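Local coordinates for protein serine protease MT3772 (Mycobacterium tuberculosis, PDB 3K6Y) that cleaves proteins as a membrane-associated serine protease, this chain being its protease part, and probably helps the bacterium resist acid and oxidative stress, at residues K46-A51 and V57-G62; R69-A74 and G215-Q220; V76-N81 and V97-S102; S102-I107 and P158-D163; V197-A202 and T208-T213. All coordinates share one frame; numbering follows the deposited sequence.

Contact 1 (K46-A51 and V57-G62); sequences KIRSLA and VLEGTG
E59 reaches up between K46 and R48 on one face of the ladder between strands 44-51 and 56-66, and its OE2 holds both of them. R48 lies alongside E59, the two side chains pointing the same way, and its NH1 makes a 2.8 Å salt bridge to E59 OE2; the guanidinium and carboxylate planes stand 72° apart. K46 instead slants across the glutamate, its NZ 3.1 Å from the same E59 OE2, and the two cations meet that oxygen from opposite faces of the carboxylate. A water bridges K46 NZ and E59 OE2 as well, while the ammonium also bonds to the carbonyl of G139 and forms a cation-pi contact with Y86. V57 completes this face, its CG1 sitting over the centre of the R48 guanidinium. On the other face, S49 CB and L58 CB pack 4.1 Å apart, and a second water links S49 OG to L58 O. Between the two faces the backbones pair antiparallel, with I47 N to G60 O at 2.9 Å and S49 N to L58 O at 2.8 Å. The arrangement is that of a beta hairpin, here the one opening the first barrel of the chymotrypsin-like fold.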
# COMPACT_ATOMS: atom_id res chain seq x y z
N LYS A 46 17.94 -4.06 14.24
CA LYS A 46 16.80 -4.96 14.19
C LYS A 46 15.55 -4.11 13.99
O LYS A 46 15.44 -3.03 14.57
CB LYS A 46 16.73 -5.75 15.49
CG LYS A 46 15.58 -6.77 15.50
CD LYS A 46 15.34 -7.43 16.85
CE LYS A 46 13.89 -7.86 16.91
NZ LYS A 46 13.49 -8.36 18.26
N ILE A 47 14.63 -4.59 13.15
CA ILE A 47 13.37 -3.89 12.92
C ILE A 47 12.23 -4.76 13.41
O ILE A 47 12.17 -5.93 13.11
CB ILE A 47 13.21 -3.54 11.44
CG1 ILE A 47 14.48 -2.75 11.03
CG2 ILE A 47 11.95 -2.71 11.22
CD1 ILE A 47 14.54 -2.14 9.69
N ARG A 48 11.35 -4.17 14.19
CA ARG A 48 10.14 -4.87 14.64
C ARG A 48 8.94 -4.02 14.26
O ARG A 48 8.85 -2.85 14.64
CB ARG A 48 10.16 -5.06 16.15
CG ARG A 48 9.02 -5.86 16.70
CD ARG A 48 9.32 -6.18 18.17
NE ARG A 48 8.11 -6.64 18.86
CZ ARG A 48 7.93 -7.87 19.31
NH1 ARG A 48 8.88 -8.78 19.18
NH2 ARG A 48 6.78 -8.17 19.91
N SER A 49 8.02 -4.62 13.52
CA SER A 49 6.86 -3.89 12.98
C SER A 49 5.58 -4.56 13.45
O SER A 49 5.37 -5.75 13.20
CB SER A 49 6.92 -3.84 11.47
OG SER A 49 8.17 -3.27 11.04
N LEU A 50 4.74 -3.81 14.14
CA LEU A 50 3.43 -4.33 14.58
C LEU A 50 2.51 -4.22 13.39
O LEU A 50 2.36 -3.14 12.80
CB LEU A 50 2.89 -3.50 15.74
CG LEU A 50 3.84 -3.35 16.93
CD1 LEU A 50 3.16 -2.55 18.02
CD2 LEU A 50 4.31 -4.71 17.44
N ALA A 51 1.87 -5.33 13.04
CA ALA A 51 1.01 -5.37 11.87
C ALA A 51 -0.33 -6.03 12.22
O ALA A 51 -0.65 -7.12 11.72
CB ALA A 51 1.70 -6.08 10.71
N VAL A 57 3.30 -9.82 14.00
CA VAL A 57 4.44 -8.95 14.26
C VAL A 57 5.53 -9.38 13.28
O VAL A 57 5.87 -10.56 13.21
CB VAL A 57 4.95 -9.09 15.71
CG1 VAL A 57 6.23 -8.27 15.94
CG2 VAL A 57 3.87 -8.65 16.69
N LEU A 58 6.06 -8.42 12.51
CA LEU A 58 7.12 -8.67 11.53
C LEU A 58 8.45 -8.29 12.13
O LEU A 58 8.56 -7.25 12.76
CB LEU A 58 6.90 -7.78 10.30
CG LEU A 58 5.82 -8.25 9.35
CD1 LEU A 58 5.45 -7.12 8.38
CD2 LEU A 58 6.35 -9.44 8.58
N GLU A 59 9.46 -9.12 11.91
CA GLU A 59 10.81 -8.79 12.35
C GLU A 59 11.78 -8.97 11.22
O GLU A 59 11.71 -9.96 10.49
CB GLU A 59 11.20 -9.60 13.60
CG GLU A 59 10.44 -9.11 14.83
CD GLU A 59 10.66 -9.93 16.10
OE1 GLU A 59 10.70 -11.17 16.03
OE2 GLU A 59 10.71 -9.31 17.19
N GLY A 60 12.69 -8.02 11.06
CA GLY A 60 13.74 -8.16 10.08
C GLY A 60 14.93 -7.34 10.49
O GLY A 60 15.13 -7.08 11.67
N THR A 61 15.71 -6.96 9.49
CA THR A 61 16.96 -6.25 9.71
C THR A 61 16.96 -4.99 8.86
O THR A 61 16.24 -4.91 7.87
CB THR A 61 18.13 -7.17 9.30
OG1 THR A 61 18.04 -8.39 10.03
CG2 THR A 61 19.48 -6.55 9.58
N GLY A 62 17.76 -4.00 9.25
CA GLY A 62 18.03 -2.85 8.41
C GLY A 62 19.45 -2.39 8.66
O GLY A 62 20.17 -2.97 9.49
O HOH W 1 12.46 -10.52 18.79
O HOH W 2 9.73 -5.20 10.93

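Contact 2 (R69-A74 and G215-Q220); sequences RVMTNA and GEVAGQ
R69 to T72 run as a short strand, after which N73 and A74 leave it as loop, whereas the second segment starts within the short helix 214-218, and the two backbones stay well apart: the nearest CA pair, M71 and Q220, is separated by 9.3 Å. Within the second segment the backbone N of Q220 bonds back to V217 O, a turn that brings V217 and Q220 round to the side facing the strand. The space between the backbones is bridged chiefly by one long side chain. M71 leaves the strand extended, its first two torsions both close to 180°, and bends only at its last, chi3 -74°. Its SD then lies 3.9 Å from V217 CG2, the valine crossing the thioether at a slant, while M71 CE comes 4.5 Å from Q220 CB. The contact is therefore apolar; the amide end of Q220 is engaged with D100, to whose OD2 its NE2 donates. V105 of strand 105-109 and V197 of strand 194-201 each touch both M71 and V217, so the thioether sits in a shared hydrophobic cluster. In the fold, strand 69-72 belongs to the first barrel, between strands 56-66 and 105-109, and helix 214-218 follows directly on strand 208-213 of the second, so that M71 joins one barrel to the helix leaving the other.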
# COMPACT_ATOMS: atom_id res chain seq x y z
N ARG A 69 18.92 7.62 9.27
CA ARG A 69 18.23 7.00 8.14
C ARG A 69 18.63 5.54 8.02
O ARG A 69 19.82 5.22 8.00
CB ARG A 69 18.55 7.72 6.82
CG ARG A 69 18.00 9.14 6.68
CD ARG A 69 16.49 9.08 6.53
NE ARG A 69 15.83 10.36 6.31
CZ ARG A 69 15.45 11.18 7.29
NH1 ARG A 69 15.77 10.91 8.55
NH2 ARG A 69 14.78 12.28 6.98
N VAL A 70 17.63 4.67 7.97
CA VAL A 70 17.83 3.23 7.92
C VAL A 70 17.17 2.66 6.66
O VAL A 70 16.02 3.02 6.34
CB VAL A 70 17.24 2.58 9.17
CG1 VAL A 70 17.11 1.06 9.03
CG2 VAL A 70 18.11 2.89 10.37
N MET A 71 17.88 1.80 5.93
CA MET A 71 17.29 1.09 4.80
C MET A 71 16.91 -0.33 5.26
O MET A 71 17.65 -0.98 6.03
CB MET A 71 18.27 1.02 3.62
CG MET A 71 17.67 0.29 2.42
SD MET A 71 18.68 0.44 0.93
CE MET A 71 18.37 2.13 0.42
N THR A 72 15.78 -0.81 4.73
CA THR A 72 15.34 -2.19 4.91
C THR A 72 14.53 -2.58 3.68
O THR A 72 14.44 -1.80 2.73
CB THR A 72 14.53 -2.35 6.23
OG1 THR A 72 14.26 -3.75 6.46
CG2 THR A 72 13.21 -1.57 6.22
N ASN A 73 13.99 -3.80 3.66
CA ASN A 73 13.06 -4.14 2.58
C ASN A 73 11.67 -3.61 2.86
O ASN A 73 11.27 -3.51 4.03
CB ASN A 73 12.97 -5.65 2.38
CG ASN A 73 14.24 -6.27 1.80
OD1 ASN A 73 14.74 -7.25 2.34
ND2 ASN A 73 14.72 -5.74 0.68
N ALA A 74 10.92 -3.33 1.80
CA ALA A 74 9.52 -2.96 1.99
C ALA A 74 8.76 -4.07 2.71
O ALA A 74 7.93 -3.78 3.57
CB ALA A 74 8.87 -2.63 0.66
N GLY A 215 23.41 -0.97 -6.82
CA GLY A 215 22.88 -0.21 -7.96
C GLY A 215 21.36 -0.26 -8.04
O GLY A 215 20.73 0.75 -8.39
N GLU A 216 20.77 -1.41 -7.72
CA GLU A 216 19.33 -1.56 -7.79
C GLU A 216 18.62 -0.67 -6.76
O GLU A 216 17.52 -0.16 -7.02
CB GLU A 216 18.97 -3.04 -7.54
CG GLU A 216 17.47 -3.34 -7.51
CD GLU A 216 16.76 -3.01 -8.80
OE1 GLU A 216 15.60 -2.57 -8.73
OE2 GLU A 216 17.34 -3.23 -9.89
N VAL A 217 19.22 -0.51 -5.58
CA VAL A 217 18.56 0.26 -4.51
C VAL A 217 18.94 1.74 -4.52
O VAL A 217 18.31 2.55 -3.84
CB VAL A 217 18.76 -0.36 -3.10
CG1 VAL A 217 18.37 -1.81 -3.08
CG2 VAL A 217 20.19 -0.18 -2.59
N ALA A 218 19.92 2.11 -5.36
CA ALA A 218 20.45 3.47 -5.35
C ALA A 218 19.39 4.53 -5.63
O ALA A 218 19.40 5.61 -5.03
CB ALA A 218 21.59 3.60 -6.37
N GLY A 219 18.46 4.22 -6.52
CA GLY A 219 17.40 5.16 -6.88
C GLY A 219 16.55 5.55 -5.69
O GLY A 219 16.01 6.66 -5.65
N GLN A 220 16.43 4.65 -4.71
CA GLN A 220 15.60 4.94 -3.52
C GLN A 220 16.17 6.12 -2.74
O GLN A 220 15.42 6.84 -2.07
CB GLN A 220 15.50 3.71 -2.61
CG GLN A 220 14.97 2.47 -3.34
CD GLN A 220 13.59 2.70 -3.87
OE1 GLN A 220 12.72 3.22 -3.17
NE2 GLN A 220 13.36 2.28 -5.11

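Contact 3 (V76-N81 and V97-S102); sequences VVAGSN and VSYDPS
Y99 lays the edge of its ring against V77: CG2 of the valine sits near the ring plane, 3.8 Å from Y99 CE1, and the valine and the tyrosine run past one another, pointing opposite ways. A chi1 of -180° swings the tyrosine ring out from the strand, far enough for its hydroxyl to pass V77 and meet the next residue. There A78 CB lies 3.3 Å from Y99 OH. The hydroxyl itself is hydrogen-bonded to that of Y161, so the methyl group packs beside a polar atom that already has a partner. V77 and A78 are presented by a type II turn from V77 to S80, in which V77 O accepts twice from S80, from the backbone N at 3.0 Å and from OG at 2.7 Å. At the far end of the other segment, D100 OD1 takes the amide of S102 in an Asx turn, 2.9 Å from S102 N, and also that of V103. A74 and V230 pack on the tyrosine as well. Within the chymotrypsin-like fold, this is where the loop following the predicted catalytic H75 rests on strand 90-100 of the first barrel, just ahead of the turn to D104.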
# COMPACT_ATOMS: atom_id res chain seq x y z
N VAL A 76 9.59 -5.94 5.01
CA VAL A 76 9.83 -5.98 6.45
C VAL A 76 8.83 -5.10 7.22
O VAL A 76 8.59 -5.34 8.40
CB VAL A 76 11.30 -5.62 6.74
CG1 VAL A 76 11.59 -5.35 8.20
CG2 VAL A 76 12.18 -6.73 6.24
N VAL A 77 8.23 -4.11 6.54
CA VAL A 77 7.28 -3.21 7.17
C VAL A 77 5.90 -3.24 6.52
O VAL A 77 4.99 -2.54 6.99
CB VAL A 77 7.83 -1.73 7.22
CG1 VAL A 77 9.12 -1.66 8.01
CG2 VAL A 77 8.01 -1.15 5.81
N ALA A 78 5.72 -4.04 5.47
CA ALA A 78 4.47 -4.06 4.71
C ALA A 78 3.27 -4.38 5.59
O ALA A 78 3.28 -5.36 6.32
CB ALA A 78 4.56 -5.07 3.60
N GLY A 79 2.24 -3.54 5.52
CA GLY A 79 1.02 -3.76 6.27
C GLY A 79 1.06 -3.33 7.71
O GLY A 79 0.05 -3.43 8.40
N SER A 80 2.21 -2.85 8.19
CA SER A 80 2.36 -2.51 9.58
C SER A 80 1.81 -1.14 9.91
O SER A 80 1.62 -0.30 9.02
CB SER A 80 3.83 -2.53 9.98
OG SER A 80 4.58 -1.48 9.39
N ASN A 81 1.61 -0.88 11.19
CA ASN A 81 1.25 0.47 11.62
C ASN A 81 2.14 1.03 12.72
O ASN A 81 1.89 2.13 13.20
CB ASN A 81 -0.23 0.60 12.00
CG ASN A 81 -0.57 -0.11 13.27
OD1 ASN A 81 0.26 -0.81 13.87
ND2 ASN A 81 -1.81 0.07 13.72
N VAL A 97 9.44 6.77 5.57
CA VAL A 97 9.39 7.96 4.73
C VAL A 97 9.54 7.67 3.25
O VAL A 97 9.27 8.54 2.42
CB VAL A 97 10.42 9.04 5.18
CG1 VAL A 97 10.11 9.48 6.60
CG2 VAL A 97 11.86 8.55 5.06
N SER A 98 9.95 6.44 2.91
CA SER A 98 9.96 5.99 1.52
C SER A 98 9.63 4.51 1.56
O SER A 98 10.09 3.78 2.43
CB SER A 98 11.32 6.25 0.87
OG SER A 98 11.37 5.77 -0.45
N TYR A 99 8.81 4.08 0.61
CA TYR A 99 8.31 2.72 0.58
C TYR A 99 8.07 2.37 -0.88
O TYR A 99 7.24 3.00 -1.55
CB TYR A 99 7.03 2.61 1.41
CG TYR A 99 6.43 1.23 1.45
CD1 TYR A 99 6.81 0.29 2.40
CD2 TYR A 99 5.46 0.86 0.52
CE1 TYR A 99 6.24 -0.98 2.42
CE2 TYR A 99 4.90 -0.41 0.53
CZ TYR A 99 5.31 -1.31 1.48
OH TYR A 99 4.75 -2.56 1.48
N ASP A 100 8.78 1.36 -1.38
CA ASP A 100 8.70 0.97 -2.79
C ASP A 100 8.55 -0.55 -2.85
O ASP A 100 9.51 -1.30 -2.66
CB ASP A 100 9.95 1.43 -3.54
CG ASP A 100 9.87 1.15 -5.03
OD1 ASP A 100 9.22 0.16 -5.42
OD2 ASP A 100 10.51 1.92 -5.80
N PRO A 101 7.33 -1.04 -3.10
CA PRO A 101 7.07 -2.47 -3.10
C PRO A 101 7.49 -3.16 -4.39
O PRO A 101 7.40 -4.39 -4.46
CB PRO A 101 5.55 -2.51 -2.94
CG PRO A 101 5.07 -1.30 -3.63
CD PRO A 101 6.11 -0.24 -3.32
N SER A 102 7.91 -2.39 -5.38
CA SER A 102 8.37 -2.95 -6.66
C SER A 102 9.83 -3.31 -6.52
O SER A 102 10.23 -4.45 -6.77
CB SER A 102 8.16 -1.96 -7.80
OG SER A 102 6.79 -1.63 -7.97

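Contact 4 (S102-I107 and P158-D163)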
# COMPACT_ATOMS: atom_id res chain seq x y z
N SER A 102 7.91 -2.39 -5.38
CA SER A 102 8.37 -2.95 -6.66
C SER A 102 9.83 -3.31 -6.52
O SER A 102 10.23 -4.45 -6.77
CB SER A 102 8.16 -1.96 -7.80
OG SER A 102 6.79 -1.63 -7.97
N VAL A 103 10.66 -2.34 -6.13
CA VAL A 103 12.07 -2.63 -5.88
C VAL A 103 12.19 -3.46 -4.58
O VAL A 103 13.09 -4.30 -4.47
CB VAL A 103 12.88 -1.32 -5.81
CG1 VAL A 103 14.33 -1.59 -5.46
CG2 VAL A 103 12.80 -0.55 -7.14
N ASP A 104 11.27 -3.24 -3.63
CA ASP A 104 11.23 -3.88 -2.30
C ASP A 104 12.21 -3.21 -1.33
O ASP A 104 13.06 -3.88 -0.75
CB ASP A 104 11.39 -5.40 -2.33
CG ASP A 104 10.96 -6.07 -1.03
OD1 ASP A 104 11.12 -7.32 -0.93
OD2 ASP A 104 10.46 -5.39 -0.11
N VAL A 105 12.08 -1.89 -1.18
CA VAL A 105 12.95 -1.14 -0.27
C VAL A 105 12.11 -0.13 0.48
O VAL A 105 11.20 0.47 -0.10
CB VAL A 105 14.06 -0.39 -1.04
CG1 VAL A 105 14.86 0.55 -0.11
CG2 VAL A 105 14.99 -1.37 -1.70
N ALA A 106 12.42 0.04 1.76
CA ALA A 106 11.86 1.13 2.56
C ALA A 106 13.00 1.89 3.20
O ALA A 106 14.05 1.31 3.54
CB ALA A 106 10.89 0.59 3.64
N ILE A 107 12.79 3.19 3.39
CA ILE A 107 13.72 4.01 4.17
C ILE A 107 12.97 4.54 5.37
O ILE A 107 11.83 5.04 5.24
CB ILE A 107 14.32 5.17 3.33
CG1 ILE A 107 15.14 4.60 2.17
CG2 ILE A 107 15.19 6.08 4.22
CD1 ILE A 107 15.70 5.65 1.18
N PRO A 158 7.25 -11.45 -9.66
CA PRO A 158 6.20 -10.59 -9.09
C PRO A 158 6.78 -9.64 -8.04
O PRO A 158 7.81 -9.95 -7.41
CB PRO A 158 5.28 -11.59 -8.40
CG PRO A 158 6.21 -12.75 -8.03
CD PRO A 158 7.17 -12.84 -9.18
N ASP A 159 6.10 -8.52 -7.83
CA ASP A 159 6.44 -7.65 -6.70
C ASP A 159 5.92 -8.28 -5.42
O ASP A 159 5.35 -9.38 -5.46
CB ASP A 159 5.96 -6.21 -6.93
CG ASP A 159 4.45 -6.03 -6.86
OD1 ASP A 159 3.71 -6.91 -6.35
OD2 ASP A 159 4.01 -4.95 -7.32
N ILE A 160 6.13 -7.62 -4.28
CA ILE A 160 5.84 -8.28 -3.01
C ILE A 160 4.35 -8.58 -2.80
O ILE A 160 4.00 -9.42 -1.97
CB ILE A 160 6.41 -7.52 -1.80
CG1 ILE A 160 5.75 -6.16 -1.64
CG2 ILE A 160 7.93 -7.42 -1.91
CD1 ILE A 160 6.16 -5.46 -0.34
N TYR A 161 3.49 -7.89 -3.55
CA TYR A 161 2.05 -8.11 -3.44
C TYR A 161 1.51 -9.10 -4.45
O TYR A 161 0.31 -9.41 -4.42
CB TYR A 161 1.31 -6.80 -3.67
CG TYR A 161 1.69 -5.64 -2.79
CD1 TYR A 161 1.87 -4.37 -3.36
CD2 TYR A 161 1.80 -5.77 -1.41
CE1 TYR A 161 2.16 -3.25 -2.60
CE2 TYR A 161 2.15 -4.63 -0.61
CZ TYR A 161 2.31 -3.38 -1.23
OH TYR A 161 2.61 -2.28 -0.44
N GLY A 162 2.35 -9.55 -5.37
CA GLY A 162 1.84 -10.38 -6.47
C GLY A 162 0.96 -9.55 -7.39
O GLY A 162 0.01 -10.08 -7.98
N ASP A 163 1.27 -8.27 -7.54
CA ASP A 163 0.57 -7.43 -8.52
C ASP A 163 0.70 -8.00 -9.94
O ASP A 163 1.67 -8.69 -10.25
CB ASP A 163 1.12 -5.99 -8.52
CG ASP A 163 0.79 -5.21 -7.25
OD1 ASP A 163 -0.32 -5.38 -6.69
OD2 ASP A 163 1.67 -4.40 -6.84
O HOH W 3 5.52 -3.56 -9.23
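D104 and I160 meet at about a right angle beside the predicted Ser-His-Asp triad of this chymotrypsin-like protease, in which D104 is the aspartate. The methyl CG2 of I160 comes 3.3 Å from D104 OD1 and also approaches the carboxylate carbon, so a hydrocarbon group packs against an acid whose OD1 is bonded to H75 ND1. The first torsion of D104, chi1 -163°, sets the carboxylate beside I160 CG2. Two residues earlier in the same segment, S102 touches D159 through S102 CA and D159 CB at 4.1 Å. Their polar ends are joined by a water, 2.6 Å from S102 OG and 2.8 Å from D159 OD2, to which it donates.

What places I160 is the type I turn from D159 to G162, closed by the bond from G162 N to D159 O. Inside it D159 folds its own carboxylate back over the backbone, OD1 making an Asx turn to the amide of Y161, with the amide of D163 as a second donor from the opposite face of the carboxylate. On the other segment, D104 and V105 form a G1 bulge opposite D100, and the D104 carbonyl takes the side-chain amide of N73. The outer shell includes another chain: D163 makes a salt bridge to R53 of the second subunit, and that arginine also packs on S102 and D159. Within the turn, I160 CG1 rests 3.9 Å above one face of the Y161 ring, displaced from the ring centre.

Contact 5 (V197-A202 and T208-T213); sequences VVFGAA and TGFVLT
F210 O accepts from two successive amides across the ladder, F199 N at 3.0 Å and almost straight (179°), and G200 N in a weak bond. The doubled donation marks a classic beta bulge, F199 and G200 both facing F210. Beyond it, G200 O receives F210 N at 2.8 Å, and A202 N gives its hydrogen to T208 O. On the other side of the bulge V197 O takes L212 N, also at 2.8 Å. The pairs form a beta hairpin of strands 194-201 and 208-213, neighbours in the second barrel of the chymotrypsin-like fold. At the bulge, F199 has its CG between the backbone N and the carbonyl carbon (chi1 75°), and the ring swings back over the partner strand. One face then receives F210 CB in a CH-pi contact, 4.0 Å from the F199 ring centroid, while L212 CG packs 3.6 Å from F199 CD1. The same ring touches the predicted triad, and F199 O is weakly bonded to S183 OG. The F210 ring turns an edge to the backbone of A201 and A202, with F210 CE2 3.8 Å from A202 CB. At the strand end, T213 OG1 caps the following helix by accepting from E216 N.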
# COMPACT_ATOMS: atom_id res chain seq x y z
N VAL A 197 21.22 -5.50 -0.48
CA VAL A 197 20.26 -5.74 0.58
C VAL A 197 19.70 -7.15 0.44
O VAL A 197 19.09 -7.49 -0.58
CB VAL A 197 19.10 -4.71 0.51
CG1 VAL A 197 18.15 -4.90 1.69
CG2 VAL A 197 19.65 -3.29 0.47
N VAL A 198 19.93 -7.97 1.45
CA VAL A 198 19.50 -9.37 1.43
C VAL A 198 17.97 -9.39 1.54
O VAL A 198 17.44 -8.77 2.44
CB VAL A 198 20.11 -10.11 2.65
CG1 VAL A 198 19.65 -11.57 2.68
CG2 VAL A 198 21.64 -10.03 2.60
N PHE A 199 17.28 -10.12 0.65
CA PHE A 199 15.81 -10.09 0.68
C PHE A 199 15.15 -11.45 0.62
O PHE A 199 13.97 -11.57 0.94
CB PHE A 199 15.23 -9.16 -0.39
CG PHE A 199 15.29 -9.69 -1.80
CD1 PHE A 199 16.40 -9.49 -2.60
CD2 PHE A 199 14.19 -10.35 -2.34
CE1 PHE A 199 16.44 -9.95 -3.92
CE2 PHE A 199 14.24 -10.84 -3.67
CZ PHE A 199 15.35 -10.63 -4.45
N GLY A 200 15.88 -12.48 0.20
CA GLY A 200 15.20 -13.75 0.00
C GLY A 200 16.11 -14.92 -0.12
O GLY A 200 17.33 -14.80 -0.14
N ALA A 201 15.47 -16.08 -0.21
CA ALA A 201 16.18 -17.35 -0.35
C ALA A 201 15.50 -18.15 -1.46
O ALA A 201 14.32 -17.95 -1.76
CB ALA A 201 16.14 -18.10 0.96
N ALA A 202 16.26 -19.03 -2.10
CA ALA A 202 15.65 -19.87 -3.14
C ALA A 202 14.68 -20.86 -2.50
O ALA A 202 14.88 -21.30 -1.37
CB ALA A 202 16.71 -20.57 -3.95
N THR A 208 20.93 -21.04 -1.48
CA THR A 208 21.00 -19.88 -2.36
C THR A 208 20.18 -18.75 -1.78
O THR A 208 19.03 -18.93 -1.39
CB THR A 208 20.56 -20.21 -3.79
OG1 THR A 208 21.54 -21.07 -4.37
CG2 THR A 208 20.49 -18.97 -4.67
N GLY A 209 20.83 -17.60 -1.70
CA GLY A 209 20.15 -16.38 -1.27
C GLY A 209 20.09 -15.36 -2.39
O GLY A 209 20.85 -15.44 -3.37
N PHE A 210 19.22 -14.37 -2.20
CA PHE A 210 19.00 -13.32 -3.18
C PHE A 210 19.19 -11.97 -2.50
O PHE A 210 18.70 -11.75 -1.38
CB PHE A 210 17.59 -13.37 -3.74
CG PHE A 210 17.32 -14.58 -4.58
CD1 PHE A 210 17.65 -14.58 -5.92
CD2 PHE A 210 16.78 -15.72 -4.01
CE1 PHE A 210 17.41 -15.70 -6.72
CE2 PHE A 210 16.54 -16.86 -4.80
CZ PHE A 210 16.87 -16.85 -6.15
N VAL A 211 19.93 -11.10 -3.19
CA VAL A 211 20.36 -9.81 -2.66
C VAL A 211 20.12 -8.72 -3.70
O VAL A 211 20.59 -8.85 -4.84
CB VAL A 211 21.86 -9.86 -2.31
CG1 VAL A 211 22.34 -8.53 -1.74
CG2 VAL A 211 22.15 -11.00 -1.34
N LEU A 212 19.39 -7.65 -3.34
CA LEU A 212 19.26 -6.53 -4.27
C LEU A 212 20.59 -5.84 -4.38
O LEU A 212 21.21 -5.55 -3.36
CB LEU A 212 18.24 -5.51 -3.76
CG LEU A 212 16.82 -5.99 -3.51
CD1 LEU A 212 16.02 -4.94 -2.77
CD2 LEU A 212 16.14 -6.37 -4.84
N THR A 213 21.06 -5.54 -5.59
CA THR A 213 22.37 -4.90 -5.67
C THR A 213 22.36 -3.46 -5.14
O THR A 213 21.32 -2.81 -5.11
CB THR A 213 22.95 -4.90 -7.11
OG1 THR A 213 22.20 -4.00 -7.91
CG2 THR A 213 22.98 -6.31 -7.73

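In the fold
Two six-stranded antiparallel barrels account for the layout. Contact 1 pairs the first two strands of the first barrel, and 69-72 follows as their neighbour. Contacts 3 and 4, centres about 8 Å apart and sharing S102, each have one segment on or next to the adjoining strands 90-100 and 105-109; contact 4 also reaches loop 158-163 of the second barrel. Contact 5 lies in that barrel, its centre about 18 Å from those of contacts 1 and 3. Along the chain contact 1 closes first, and contacts 3, 4 and 5 fall within the long loop closed by contact 2, which touches all the others. The predicted active site lies between the barrels, and contacts 2 and 4 join parts of both.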